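Local coordinates for protein porin (Pseudomonas aeruginosa, PDB 3T24) that forms a beta-barrel channel in the bacterial outer membrane that probably lets small carboxylate-bearing substrates pass, at residues A[118-123]-A[155-160]; A[123-128]-A[135-140]; A[211-214]-A[218-221]. All coordinates share one frame; numbering follows the deposited sequence.

Contact 1 of 3, residues A[118-123]-A[155-160]; sequences LTPKLP and GRLKKV. With C8E ((hydroxyethyloxy)tri(ethyloxy)octane), chain J.
The segment 118-123 belongs to the loop between strands 111-115 and 136-138 of this OprD-family beta-barrel. It packs on the side of strand 150-161, in the barrel wall, that faces away from a bound detergent, consistent with a loop folded inside the barrel. The contact is small and apolar, and two leucines and a proline carry it. L118 and L157 cross obliquely, and L118 CD1 meets L157 CD2 at 3.7 Å. The other branch of L157 meets P120, two residues on from L118: L157 CD1 lies 4.2 Å from P120 CG, at the corner of the proline ring. L157 CG stands beside the backbone N (chi1 -49°), a setting that carries both branches closer to the loop than CB is. F192, F194 and F137 also touch L157. Further along the strand, K158 and K159 both face Q138 in a classic beta bulge. R156 points away from the loop, and its NE forms a salt bridge with D193. The detergent lies on that side, consistent with a membrane-facing surface. Its terminal carbon C1 reaches the guanidinium at an oblique angle, 3.8 Å from R156 NH2, and its C2 is 3.5 Å from G155 O.

Contact 2 of 3, residues A[123-128]-A[135-140]; sequences PVIMPN and QTFQGG
P127 sets its ring against the edge of F137, with P127 CB 4.2 Å from F137 CE1 and close to the plane of the aromatic ring. The two side chains cross at about a right angle. I125 meets the far end of the same ring. Its CD1 comes to 3.8 Å from F137 CZ along an oblique line, and the two side chains approach from opposite directions. The end of F137 therefore has one aliphatic neighbour near its plane and another off it.

Next to this apolar patch the contact turns polar. Q135 has CG anti to its own backbone N (chi1 177°) and runs on extended, which takes OE1 to the backbone of N128. OE1 accepts from N128 N at 2.8 Å, with the donor tilted 29° from the plane of the amide carbonyl. The return bond, Q135 N to N128 O, is 2.9 Å long and fairly straight at 166°. Q135 thus holds both the N-H and the C=O of N128. These bonds close the neck of the loop that runs into strand 136-138, with six residues between the two segments. This is the third loop of the barrel, and it probably folds inward to narrow the channel, as constriction loop L3 does in porins. One water adds a bridge: it donates to N128 O at 3.0 Å and to Q135 O at 2.6 Å. Q135 NE2, at the other end of the amide, bonds to Q162. N128 OD1 accepts from R163, and its ND2 bonds to D292 and S130.

Contact 3 of 3, residues A[211-214]-A[218-221]; sequences YGKL and YKQH. With C8E ((hydroxyethyloxy)tri(ethyloxy)octane), chain J.
Y211 has CG anti to its backbone N (chi1 173°), while H221 has CG beside its own N (chi1 -61°), and these settings bring the two rings together across the strand pair. They form a T-shaped (edge-to-face) stack. The edge of Y211 is turned toward the face of H221, with centroids 5.3 Å apart and planes at 68°. Y211 CD1 lies 3.7 Å from H221 CE1. The detergent takes a face of the Y211 ring: its C11 sits over the centre, 3.8 Å above the plane. K213 and K219 lie on the same side of the strands as these rings, next to each other and pointing the same way. The detergent there is consistent with the outer surface of the barrel. H221 ND1 bonds to Y209, and K219 NZ bonds to D248 O.

L214, Y218 and Q220 occupy the other side. Q220 packs there on V124 of the loop, consistent with the inner side. The Y218 ring meets L214 obliquely, with Y218 CE2 3.7 Å from L214 CB. The backbone forms an antiparallel beta hairpin. G212 and Q220 make a hydrogen-bonded pair, with G212 N to Q220 O at 3.0 Å and Q220 N to G212 O at 2.8 Å. L214 and Y218 make the next such pair. Its Y218 N to L214 O bond is 3.2 Å, and the bond from L214 N back to Y218 O is weak. The hairpin joins strands 205-214 and 218-230 of the barrel wall. Strand 192-200 flanks it beyond Y211 and K213, and strand 235-248 flanks it beyond K219 and H221.

Contacts 1 and 2 both involve the loop between strands 111-115 and 136-138; contact 1 sets it against strand 150-161, contact 2 against its own return strand. They share P123, their centres are about 3 Å apart, and contact 2 falls between the two segments of contact 1 in sequence. Backbone pairing of L118 with F137 and of Q138 with K158 ties them together. Contact 3 comes later, its centre about 13 Å from that of contact 1 and 14 Å from that of contact 2. V124 bridges the gap by packing on Q220. The loop thus rests on the wall from strand 150-161 to hairpin 205-230. One detergent molecule touches contacts 1 and 3, consistent with a shared membrane-facing surface.

Contact 1 of 3, residues A[118-123]-A[155-160]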
ATOM      1  N   LEU A 118      10.541   2.788  10.491  1.00 32.06           N
ATOM      2  CA  LEU A 118       9.944   3.710   9.524  1.00 32.46           C
ATOM      3  C   LEU A 118       8.786   3.073   8.765  1.00 32.96           C
ATOM      4  O   LEU A 118       8.755   1.860   8.562  1.00 28.62           O
ATOM      5  CB  LEU A 118      10.997   4.178   8.506  1.00 25.16           C
ATOM      6  CG  LEU A 118      12.279   4.724   9.130  1.00 27.04           C
ATOM      7  CD1 LEU A 118      13.319   4.921   8.073  1.00 25.27           C
ATOM      8  CD2 LEU A 118      12.000   6.017   9.881  1.00 24.31           C
ATOM      9  N   THR A 119       7.842   3.896   8.335  1.00 33.31           N
ATOM     10  CA  THR A 119       6.760   3.404   7.485  1.00 37.64           C
ATOM     11  C   THR A 119       6.509   4.445   6.380  1.00 39.00           C
ATOM     12  O   THR A 119       5.525   5.184   6.390  1.00 39.78           O
ATOM     13  CB  THR A 119       5.497   3.054   8.324  1.00 39.30           C
ATOM     14  OG1 THR A 119       4.628   2.226   7.555  1.00 58.64           O
ATOM     15  CG2 THR A 119       4.753   4.285   8.732  1.00 30.43           C
ATOM     16  N   PRO A 120       7.448   4.532   5.434  1.00 36.82           N
ATOM     17  CA  PRO A 120       7.397   5.551   4.379  1.00 38.97           C
ATOM     18  C   PRO A 120       6.176   5.350   3.478  1.00 36.12           C
ATOM     19  O   PRO A 120       5.662   4.240   3.415  1.00 33.25           O
ATOM     20  CB  PRO A 120       8.712   5.336   3.616  1.00 34.04           C
ATOM     21  CG  PRO A 120       9.144   3.956   3.965  1.00 36.71           C
ATOM     22  CD  PRO A 120       8.613   3.635   5.305  1.00 35.92           C
ATOM     23  N   LYS A 121       5.679   6.421   2.867  1.00 30.24           N
ATOM     24  CA  LYS A 121       4.560   6.321   1.919  1.00 32.65           C
ATOM     25  C   LYS A 121       4.956   7.037   0.638  1.00 29.27           C
ATOM     26  O   LYS A 121       4.776   8.236   0.513  1.00 33.82           O
ATOM     27  CB  LYS A 121       3.291   6.954   2.472  1.00 39.95           C
ATOM     28  CG  LYS A 121       2.247   5.972   2.922  1.00 58.79           C
ATOM     29  CD  LYS A 121       0.984   6.069   2.078  1.00 70.64           C
ATOM     30  CE  LYS A 121       0.359   7.449   2.168  1.00 77.21           C
ATOM     31  NZ  LYS A 121      -1.006   7.462   1.561  1.00 82.28           N
ATOM     32  N   LEU A 122       5.500   6.292  -0.306  1.00 24.86           N
ATOM     33  CA  LEU A 122       6.068   6.885  -1.499  1.00 23.52           C
ATOM     34  C   LEU A 122       5.777   6.036  -2.748  1.00 32.25           C
ATOM     35  O   LEU A 122       5.557   4.833  -2.648  1.00 43.64           O
ATOM     36  CB  LEU A 122       7.574   7.034  -1.314  1.00 22.40           C
ATOM     37  CG  LEU A 122       8.017   7.982  -0.199  1.00 32.22           C
ATOM     38  CD1 LEU A 122       9.475   7.700   0.125  1.00 26.45           C
ATOM     39  CD2 LEU A 122       7.781   9.489  -0.539  1.00 22.89           C
ATOM     40  N   PRO A 123       5.786   6.666  -3.936  1.00 31.10           N
ATOM     41  CA  PRO A 123       5.516   5.868  -5.135  1.00 23.49           C
ATOM     42  C   PRO A 123       6.459   4.701  -5.287  1.00 22.71           C
ATOM     43  O   PRO A 123       6.070   3.693  -5.871  1.00 23.22           O
ATOM     44  CB  PRO A 123       5.711   6.877  -6.273  1.00 23.37           C
ATOM     45  CG  PRO A 123       5.273   8.192  -5.644  1.00 24.32           C
ATOM     46  CD  PRO A 123       5.807   8.117  -4.227  1.00 22.01           C
ATOM     47  N   GLY A 155      16.244   8.646   1.800  1.00 30.33           N
ATOM     48  CA  GLY A 155      16.499   7.720   2.875  1.00 28.89           C
ATOM     49  C   GLY A 155      17.090   6.383   2.477  1.00 35.94           C
ATOM     50  O   GLY A 155      17.342   6.098   1.301  1.00 36.04           O
ATOM     51  N   ARG A 156      17.313   5.566   3.501  1.00 34.58           N
ATOM     52  CA  ARG A 156      17.824   4.230   3.341  1.00 32.82           C
ATOM     53  C   ARG A 156      17.163   3.273   4.319  1.00 31.65           C
ATOM     54  O   ARG A 156      17.254   3.443   5.539  1.00 37.81           O
ATOM     55  CB  ARG A 156      19.337   4.198   3.551  1.00 33.00           C
ATOM     56  CG  ARG A 156      19.860   2.768   3.633  1.00 35.36           C
ATOM     57  CD  ARG A 156      21.350   2.695   3.508  1.00 37.83           C
ATOM     58  NE  ARG A 156      21.816   3.412   2.328  1.00 40.49           N
ATOM     59  CZ  ARG A 156      23.097   3.652   2.066  1.00 48.79           C
ATOM     60  NH1 ARG A 156      24.028   3.223   2.905  1.00 49.57           N
ATOM     61  NH2 ARG A 156      23.449   4.320   0.973  1.00 51.40           N
ATOM     62  N   LEU A 157      16.519   2.255   3.769  1.00 28.87           N
ATOM     63  CA  LEU A 157      15.939   1.168   4.550  1.00 23.99           C
ATOM     64  C   LEU A 157      16.880  -0.033   4.513  1.00 31.58           C
ATOM     65  O   LEU A 157      17.389  -0.413   3.451  1.00 29.44           O
ATOM     66  CB  LEU A 157      14.584   0.784   3.960  1.00 19.97           C
ATOM     67  CG  LEU A 157      13.688   2.006   3.713  1.00 26.38           C
ATOM     68  CD1 LEU A 157      12.462   1.582   2.960  1.00 22.15           C
ATOM     69  CD2 LEU A 157      13.310   2.770   5.019  1.00 24.46           C
ATOM     70  N   LYS A 158      17.096  -0.642   5.670  1.00 31.29           N
ATOM     71  CA  LYS A 158      18.069  -1.721   5.782  1.00 36.62           C
ATOM     72  C   LYS A 158      17.425  -3.085   6.000  1.00 33.16           C
ATOM     73  O   LYS A 158      18.031  -4.115   5.722  1.00 35.64           O
ATOM     74  CB  LYS A 158      19.041  -1.435   6.936  1.00 35.13           C
ATOM     75  CG  LYS A 158      19.887  -0.204   6.734  1.00 47.29           C
ATOM     76  CD  LYS A 158      20.691   0.126   8.000  1.00 59.35           C
ATOM     77  CE  LYS A 158      21.603   1.335   7.774  1.00 69.60           C
ATOM     78  NZ  LYS A 158      22.219   1.848   9.037  1.00 75.26           N
ATOM     79  N   LYS A 159      16.198  -3.073   6.501  1.00 26.06           N
ATOM     80  CA  LYS A 159      15.555  -4.266   7.033  1.00 25.73           C
ATOM     81  C   LYS A 159      14.062  -4.079   6.941  1.00 27.83           C
ATOM     82  O   LYS A 159      13.558  -2.949   7.008  1.00 25.78           O
ATOM     83  CB  LYS A 159      15.909  -4.439   8.511  1.00 39.71           C
ATOM     84  CG  LYS A 159      17.318  -4.882   8.787  1.00 36.96           C
ATOM     85  CD  LYS A 159      17.371  -6.365   8.621  1.00 40.87           C
ATOM     86  CE  LYS A 159      18.574  -6.779   7.829  1.00 39.83           C
ATOM     87  NZ  LYS A 159      19.786  -6.666   8.657  1.00 41.33           N
ATOM     88  N   VAL A 160      13.354  -5.190   6.804  1.00 28.27           N
ATOM     89  CA  VAL A 160      11.916  -5.159   6.735  1.00 25.17           C
ATOM     90  C   VAL A 160      11.372  -6.103   7.784  1.00 29.96           C
ATOM     91  O   VAL A 160      11.991  -7.136   8.104  1.00 29.05           O
ATOM     92  CB  VAL A 160      11.401  -5.543   5.332  1.00 29.52           C
ATOM     93  CG1 VAL A 160      11.917  -6.911   4.935  1.00 21.76           C
ATOM     94  CG2 VAL A 160       9.880  -5.479   5.288  1.00 24.60           C
TER
HETATM   95  C1  C8E J 401      21.378   7.451   1.383  1.00 47.55           C
HETATM   96  C2  C8E J 401      20.214   7.874   0.490  1.00 47.24           C
HETATM   97  C3  C8E J 401      20.617   7.801  -0.980  1.00 48.75           C
HETATM   98  C4  C8E J 401      19.660   8.538  -1.918  1.00 52.25           C
HETATM   99  C5  C8E J 401      20.039   8.322  -3.390  1.00 58.53           C
HETATM  100  C6  C8E J 401      20.496   9.601  -4.118  1.00 64.40           C
HETATM  101  C7  C8E J 401      20.290   9.549  -5.640  1.00 67.25           C
HETATM  102  C8  C8E J 401      21.550   9.280  -6.471  1.00 72.12           C
HETATM  103  O9  C8E J 401      21.249   8.510  -7.641  1.00 74.05           O
HETATM  104  C10 C8E J 401      20.912   9.264  -8.813  1.00 71.23           C
HETATM  105  C11 C8E J 401      19.398   9.265  -9.053  1.00 65.17           C
HETATM  106  O12 C8E J 401      18.781  10.079  -8.066  1.00 61.53           O
HETATM  107  C13 C8E J 401      17.481  10.557  -8.384  1.00 63.34           C
HETATM  108  C14 C8E J 401      17.326  12.049  -8.052  1.00 68.65           C
HETATM  109  O15 C8E J 401      16.460  12.293  -6.953  1.00 65.09           O
HETATM  110  C16 C8E J 401      15.310  13.058  -7.267  1.00 62.11           C
HETATM  111  C17 C8E J 401      15.304  14.409  -6.546  1.00 63.54           C
HETATM  112  O18 C8E J 401      14.130  15.146  -6.850  1.00 63.34           O

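Contact 2 of 3, residues A[123-128]-A[135-140]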
ATOM      1  N   PRO A 123       5.786   6.666  -3.936  1.00 31.10           N
ATOM      2  CA  PRO A 123       5.516   5.868  -5.135  1.00 23.49           C
ATOM      3  C   PRO A 123       6.459   4.701  -5.287  1.00 22.71           C
ATOM      4  O   PRO A 123       6.070   3.693  -5.871  1.00 23.22           O
ATOM      5  CB  PRO A 123       5.711   6.877  -6.273  1.00 23.37           C
ATOM      6  CG  PRO A 123       5.273   8.192  -5.644  1.00 24.32           C
ATOM      7  CD  PRO A 123       5.807   8.117  -4.227  1.00 22.01           C
ATOM      8  N   VAL A 124       7.668   4.805  -4.748  1.00 21.59           N
ATOM      9  CA  VAL A 124       8.602   3.692  -4.850  1.00 22.38           C
ATOM     10  C   VAL A 124       8.641   2.764  -3.648  1.00 23.52           C
ATOM     11  O   VAL A 124       9.442   1.831  -3.626  1.00 25.02           O
ATOM     12  CB  VAL A 124      10.016   4.185  -5.145  1.00 26.51           C
ATOM     13  CG1 VAL A 124      10.064   4.743  -6.551  1.00 25.47           C
ATOM     14  CG2 VAL A 124      10.426   5.230  -4.121  1.00 27.15           C
ATOM     15  N   ILE A 125       7.780   3.010  -2.660  1.00 25.59           N
ATOM     16  CA  ILE A 125       7.654   2.111  -1.502  1.00 21.74           C
ATOM     17  C   ILE A 125       6.343   2.370  -0.743  1.00 23.25           C
ATOM     18  O   ILE A 125       6.193   3.374  -0.020  1.00 25.10           O
ATOM     19  CB  ILE A 125       8.895   2.178  -0.555  1.00 20.90           C
ATOM     20  CG1 ILE A 125       8.672   1.359   0.717  1.00 25.27           C
ATOM     21  CG2 ILE A 125       9.194   3.606  -0.138  1.00 22.79           C
ATOM     22  CD1 ILE A 125       8.068  -0.051   0.450  1.00 44.00           C
ATOM     23  N   MET A 126       5.383   1.471  -0.938  1.00 21.10           N
ATOM     24  CA  MET A 126       4.117   1.524  -0.210  1.00 26.67           C
ATOM     25  C   MET A 126       3.998   0.295   0.668  1.00 25.42           C
ATOM     26  O   MET A 126       3.642  -0.779   0.204  1.00 26.76           O
ATOM     27  CB  MET A 126       2.905   1.628  -1.146  1.00 24.38           C
ATOM     28  CG  MET A 126       2.888   2.886  -1.969  1.00 26.85           C
ATOM     29  SD  MET A 126       2.328   4.331  -1.039  1.00 30.29           S
ATOM     30  CE  MET A 126       0.679   3.786  -0.604  1.00 31.56           C
ATOM     31  N   PRO A 127       4.313   0.463   1.951  1.00 38.11           N
ATOM     32  CA  PRO A 127       4.347  -0.627   2.930  1.00 27.11           C
ATOM     33  C   PRO A 127       2.969  -1.254   3.045  1.00 29.51           C
ATOM     34  O   PRO A 127       1.970  -0.542   3.017  1.00 32.90           O
ATOM     35  CB  PRO A 127       4.726   0.092   4.222  1.00 26.13           C
ATOM     36  CG  PRO A 127       5.446   1.339   3.766  1.00 27.18           C
ATOM     37  CD  PRO A 127       4.709   1.758   2.540  1.00 30.36           C
ATOM     38  N   ASN A 128       2.906  -2.577   3.132  1.00 27.46           N
ATOM     39  CA  ASN A 128       1.618  -3.222   3.310  1.00 25.76           C
ATOM     40  C   ASN A 128       0.984  -2.986   4.686  1.00 30.40           C
ATOM     41  O   ASN A 128       1.668  -3.040   5.715  1.00 30.88           O
ATOM     42  CB  ASN A 128       1.707  -4.721   3.084  1.00 24.29           C
ATOM     43  CG  ASN A 128       0.356  -5.370   3.216  1.00 33.52           C
ATOM     44  OD1 ASN A 128      -0.005  -5.855   4.284  1.00 41.13           O
ATOM     45  ND2 ASN A 128      -0.425  -5.331   2.149  1.00 24.92           N
ATOM     46  N   GLN A 135       3.385  -3.895   7.823  1.00 32.74           N
ATOM     47  CA  GLN A 135       4.768  -4.104   7.437  1.00 26.19           C
ATOM     48  C   GLN A 135       5.532  -2.846   7.863  1.00 26.05           C
ATOM     49  O   GLN A 135       5.054  -1.733   7.657  1.00 29.61           O
ATOM     50  CB  GLN A 135       4.831  -4.280   5.905  1.00 25.26           C
ATOM     51  CG  GLN A 135       6.218  -4.430   5.305  1.00 18.91           C
ATOM     52  CD  GLN A 135       6.198  -4.400   3.781  1.00 27.20           C
ATOM     53  OE1 GLN A 135       5.508  -3.577   3.181  1.00 30.56           O
ATOM     54  NE2 GLN A 135       6.942  -5.315   3.152  1.00 21.14           N
ATOM     55  N   THR A 136       6.700  -3.011   8.478  1.00 28.08           N
ATOM     56  CA  THR A 136       7.522  -1.863   8.837  1.00 28.57           C
ATOM     57  C   THR A 136       8.953  -2.073   8.370  1.00 27.37           C
ATOM     58  O   THR A 136       9.340  -3.181   8.035  1.00 24.91           O
ATOM     59  CB  THR A 136       7.578  -1.644  10.362  1.00 36.11           C
ATOM     60  OG1 THR A 136       8.339  -2.703  10.960  1.00 33.21           O
ATOM     61  CG2 THR A 136       6.167  -1.588  10.984  1.00 33.43           C
ATOM     62  N   PHE A 137       9.749  -1.009   8.399  1.00 30.43           N
ATOM     63  CA  PHE A 137      11.140  -1.061   7.966  1.00 29.26           C
ATOM     64  C   PHE A 137      12.066  -0.445   9.011  1.00 34.00           C
ATOM     65  O   PHE A 137      11.635   0.356   9.830  1.00 37.24           O
ATOM     66  CB  PHE A 137      11.303  -0.308   6.642  1.00 28.47           C
ATOM     67  CG  PHE A 137      10.604  -0.968   5.482  1.00 26.55           C
ATOM     68  CD1 PHE A 137       9.269  -0.730   5.243  1.00 22.39           C
ATOM     69  CD2 PHE A 137      11.285  -1.842   4.651  1.00 18.57           C
ATOM     70  CE1 PHE A 137       8.633  -1.349   4.215  1.00 20.61           C
ATOM     71  CE2 PHE A 137      10.647  -2.464   3.597  1.00 21.23           C
ATOM     72  CZ  PHE A 137       9.319  -2.209   3.372  1.00 19.52           C
ATOM     73  N   GLN A 138      13.341  -0.816   8.969  1.00 36.01           N
ATOM     74  CA  GLN A 138      14.350  -0.153   9.784  1.00 30.00           C
ATOM     75  C   GLN A 138      15.267   0.654   8.877  1.00 29.17           C
ATOM     76  O   GLN A 138      15.697   0.178   7.831  1.00 35.83           O
ATOM     77  CB  GLN A 138      15.175  -1.180  10.572  1.00 29.68           C
ATOM     78  CG  GLN A 138      14.351  -2.121  11.435  1.00 37.76           C
ATOM     79  CD  GLN A 138      13.738  -1.423  12.633  1.00 43.25           C
ATOM     80  OE1 GLN A 138      14.428  -0.720  13.371  1.00 47.15           O
ATOM     81  NE2 GLN A 138      12.438  -1.604  12.830  1.00 46.31           N
ATOM     82  N   GLY A 139      15.576   1.878   9.270  1.00 28.08           N
ATOM     83  CA  GLY A 139      16.472   2.693   8.477  1.00 28.42           C
ATOM     84  C   GLY A 139      16.416   4.134   8.920  1.00 31.62           C
ATOM     85  O   GLY A 139      16.174   4.419  10.078  1.00 35.47           O
ATOM     86  N   GLY A 140      16.627   5.041   7.980  1.00 36.97           N
ATOM     87  CA  GLY A 140      16.631   6.457   8.264  1.00 36.85           C
ATOM     88  C   GLY A 140      16.029   7.197   7.095  1.00 34.53           C
ATOM     89  O   GLY A 140      16.263   6.843   5.934  1.00 30.90           O
TER
HETATM   90  O   HOH W   1       2.801  -0.579   6.949  1.00 45.66           O

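Contact 3 of 3, residues A[211-214]-A[218-221]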
ATOM      1  N   TYR A 211      12.925   8.249  -7.080  1.00 37.06           N
ATOM      2  CA  TYR A 211      13.919   7.233  -7.352  1.00 33.28           C
ATOM      3  C   TYR A 211      14.017   6.246  -6.195  1.00 33.61           C
ATOM      4  O   TYR A 211      14.031   6.635  -5.028  1.00 31.71           O
ATOM      5  CB  TYR A 211      15.268   7.908  -7.513  1.00 32.54           C
ATOM      6  CG  TYR A 211      16.455   6.974  -7.641  1.00 39.98           C
ATOM      7  CD1 TYR A 211      16.817   6.436  -8.883  1.00 45.70           C
ATOM      8  CD2 TYR A 211      17.245   6.667  -6.533  1.00 33.36           C
ATOM      9  CE1 TYR A 211      17.926   5.600  -9.015  1.00 39.93           C
ATOM     10  CE2 TYR A 211      18.348   5.835  -6.648  1.00 34.86           C
ATOM     11  CZ  TYR A 211      18.686   5.307  -7.898  1.00 44.36           C
ATOM     12  OH  TYR A 211      19.786   4.491  -8.023  1.00 48.79           O
ATOM     13  N   GLY A 212      14.106   4.970  -6.528  1.00 26.32           N
ATOM     14  CA  GLY A 212      14.354   3.934  -5.550  1.00 31.25           C
ATOM     15  C   GLY A 212      15.307   2.874  -6.085  1.00 33.70           C
ATOM     16  O   GLY A 212      15.217   2.463  -7.244  1.00 27.66           O
ATOM     17  N   LYS A 213      16.216   2.418  -5.234  1.00 31.96           N
ATOM     18  CA  LYS A 213      17.123   1.349  -5.605  1.00 27.51           C
ATOM     19  C   LYS A 213      17.222   0.267  -4.540  1.00 27.45           C
ATOM     20  O   LYS A 213      17.729   0.497  -3.448  1.00 30.81           O
ATOM     21  CB  LYS A 213      18.516   1.908  -5.920  1.00 26.83           C
ATOM     22  CG  LYS A 213      19.498   0.844  -6.383  1.00 31.78           C
ATOM     23  CD  LYS A 213      20.891   1.422  -6.535  1.00 39.34           C
ATOM     24  CE  LYS A 213      21.909   0.444  -5.998  1.00 45.39           C
ATOM     25  NZ  LYS A 213      23.191   1.113  -5.711  1.00 49.85           N
ATOM     26  N   LEU A 214      16.731  -0.921  -4.856  1.00 24.90           N
ATOM     27  CA  LEU A 214      16.945  -2.066  -3.987  1.00 22.58           C
ATOM     28  C   LEU A 214      18.273  -2.691  -4.415  1.00 26.34           C
ATOM     29  O   LEU A 214      18.371  -3.313  -5.479  1.00 29.62           O
ATOM     30  CB  LEU A 214      15.798  -3.062  -4.093  1.00 21.17           C
ATOM     31  CG  LEU A 214      15.862  -4.262  -3.145  1.00 34.69           C
ATOM     32  CD1 LEU A 214      15.870  -3.813  -1.645  1.00 22.42           C
ATOM     33  CD2 LEU A 214      14.717  -5.262  -3.427  1.00 19.60           C
ATOM     34  N   TYR A 218      17.179  -3.862  -8.396  1.00 24.15           N
ATOM     35  CA  TYR A 218      16.647  -2.945  -9.398  1.00 22.87           C
ATOM     36  C   TYR A 218      16.808  -1.482  -9.031  1.00 32.65           C
ATOM     37  O   TYR A 218      16.985  -1.114  -7.851  1.00 33.60           O
ATOM     38  CB  TYR A 218      15.154  -3.233  -9.643  1.00 21.64           C
ATOM     39  CG  TYR A 218      14.223  -2.859  -8.490  1.00 27.52           C
ATOM     40  CD1 TYR A 218      13.691  -1.577  -8.385  1.00 28.31           C
ATOM     41  CD2 TYR A 218      13.886  -3.788  -7.506  1.00 22.39           C
ATOM     42  CE1 TYR A 218      12.856  -1.235  -7.363  1.00 20.59           C
ATOM     43  CE2 TYR A 218      13.021  -3.458  -6.474  1.00 26.42           C
ATOM     44  CZ  TYR A 218      12.523  -2.174  -6.404  1.00 28.02           C
ATOM     45  OH  TYR A 218      11.671  -1.835  -5.387  1.00 31.74           O
ATOM     46  N   LYS A 219      16.730  -0.652 -10.064  1.00 32.92           N
ATOM     47  CA  LYS A 219      16.613   0.791  -9.928  1.00 30.31           C
ATOM     48  C   LYS A 219      15.291   1.162 -10.556  1.00 31.87           C
ATOM     49  O   LYS A 219      14.877   0.574 -11.557  1.00 33.83           O
ATOM     50  CB  LYS A 219      17.701   1.511 -10.718  1.00 39.08           C
ATOM     51  CG  LYS A 219      19.090   0.988 -10.534  1.00 48.05           C
ATOM     52  CD  LYS A 219      20.094   1.924 -11.186  1.00 53.77           C
ATOM     53  CE  LYS A 219      21.296   1.156 -11.681  1.00 60.87           C
ATOM     54  NZ  LYS A 219      20.913   0.257 -12.812  1.00 60.66           N
ATOM     55  N   GLN A 220      14.642   2.176 -10.013  1.00 34.70           N
ATOM     56  CA  GLN A 220      13.351   2.564 -10.534  1.00 24.89           C
ATOM     57  C   GLN A 220      13.214   4.077 -10.468  1.00 34.65           C
ATOM     58  O   GLN A 220      13.575   4.699  -9.463  1.00 26.67           O
ATOM     59  CB  GLN A 220      12.258   1.896  -9.717  1.00 25.71           C
ATOM     60  CG  GLN A 220      10.831   2.174 -10.178  1.00 29.54           C
ATOM     61  CD  GLN A 220       9.830   1.392  -9.346  1.00 31.56           C
ATOM     62  OE1 GLN A 220       9.333   1.885  -8.333  1.00 36.05           O
ATOM     63  NE2 GLN A 220       9.560   0.153  -9.749  1.00 24.90           N
ATOM     64  N   HIS A 221      12.718   4.653 -11.562  1.00 29.55           N
ATOM     65  CA  HIS A 221      12.356   6.064 -11.629  1.00 33.98           C
ATOM     66  C   HIS A 221      10.847   6.112 -11.783  1.00 34.58           C
ATOM     67  O   HIS A 221      10.285   5.457 -12.670  1.00 31.50           O
ATOM     68  CB  HIS A 221      13.034   6.754 -12.827  1.00 30.56           C
ATOM     69  CG  HIS A 221      14.530   6.728 -12.758  1.00 37.25           C
ATOM     70  ND1 HIS A 221      15.281   7.847 -12.473  1.00 39.39           N
ATOM     71  CD2 HIS A 221      15.411   5.709 -12.898  1.00 35.86           C
ATOM     72  CE1 HIS A 221      16.564   7.523 -12.453  1.00 38.49           C
ATOM     73  NE2 HIS A 221      16.667   6.233 -12.713  1.00 38.62           N
TER
HETATM   74  C1  C8E J 401      21.378   7.451   1.383  1.00 47.55           C
HETATM   75  C2  C8E J 401      20.214   7.874   0.490  1.00 47.24           C
HETATM   76  C3  C8E J 401      20.617   7.801  -0.980  1.00 48.75           C
HETATM   77  C4  C8E J 401      19.660   8.538  -1.918  1.00 52.25           C
HETATM   78  C5  C8E J 401      20.039   8.322  -3.390  1.00 58.53           C
HETATM   79  C6  C8E J 401      20.496   9.601  -4.118  1.00 64.40           C
HETATM   80  C7  C8E J 401      20.290   9.549  -5.640  1.00 67.25           C
HETATM   81  C8  C8E J 401      21.550   9.280  -6.471  1.00 72.12           C
HETATM   82  O9  C8E J 401      21.249   8.510  -7.641  1.00 74.05           O
HETATM   83  C10 C8E J 401      20.912   9.264  -8.813  1.00 71.23           C
HETATM   84  C11 C8E J 401      19.398   9.265  -9.053  1.00 65.17           C
HETATM   85  O12 C8E J 401      18.781  10.079  -8.066  1.00 61.53           O
HETATM   86  C13 C8E J 401      17.481  10.557  -8.384  1.00 63.34           C
HETATM   87  C14 C8E J 401      17.326  12.049  -8.052  1.00 68.65           C
HETATM   88  O15 C8E J 401      16.460  12.293  -6.953  1.00 65.09           O
HETATM   89  C16 C8E J 401      15.310  13.058  -7.267  1.00 62.11           C
HETATM   90  C17 C8E J 401      15.304  14.409  -6.546  1.00 63.54           C
HETATM   91  O18 C8E J 401      14.130  15.146  -6.850  1.00 63.34           O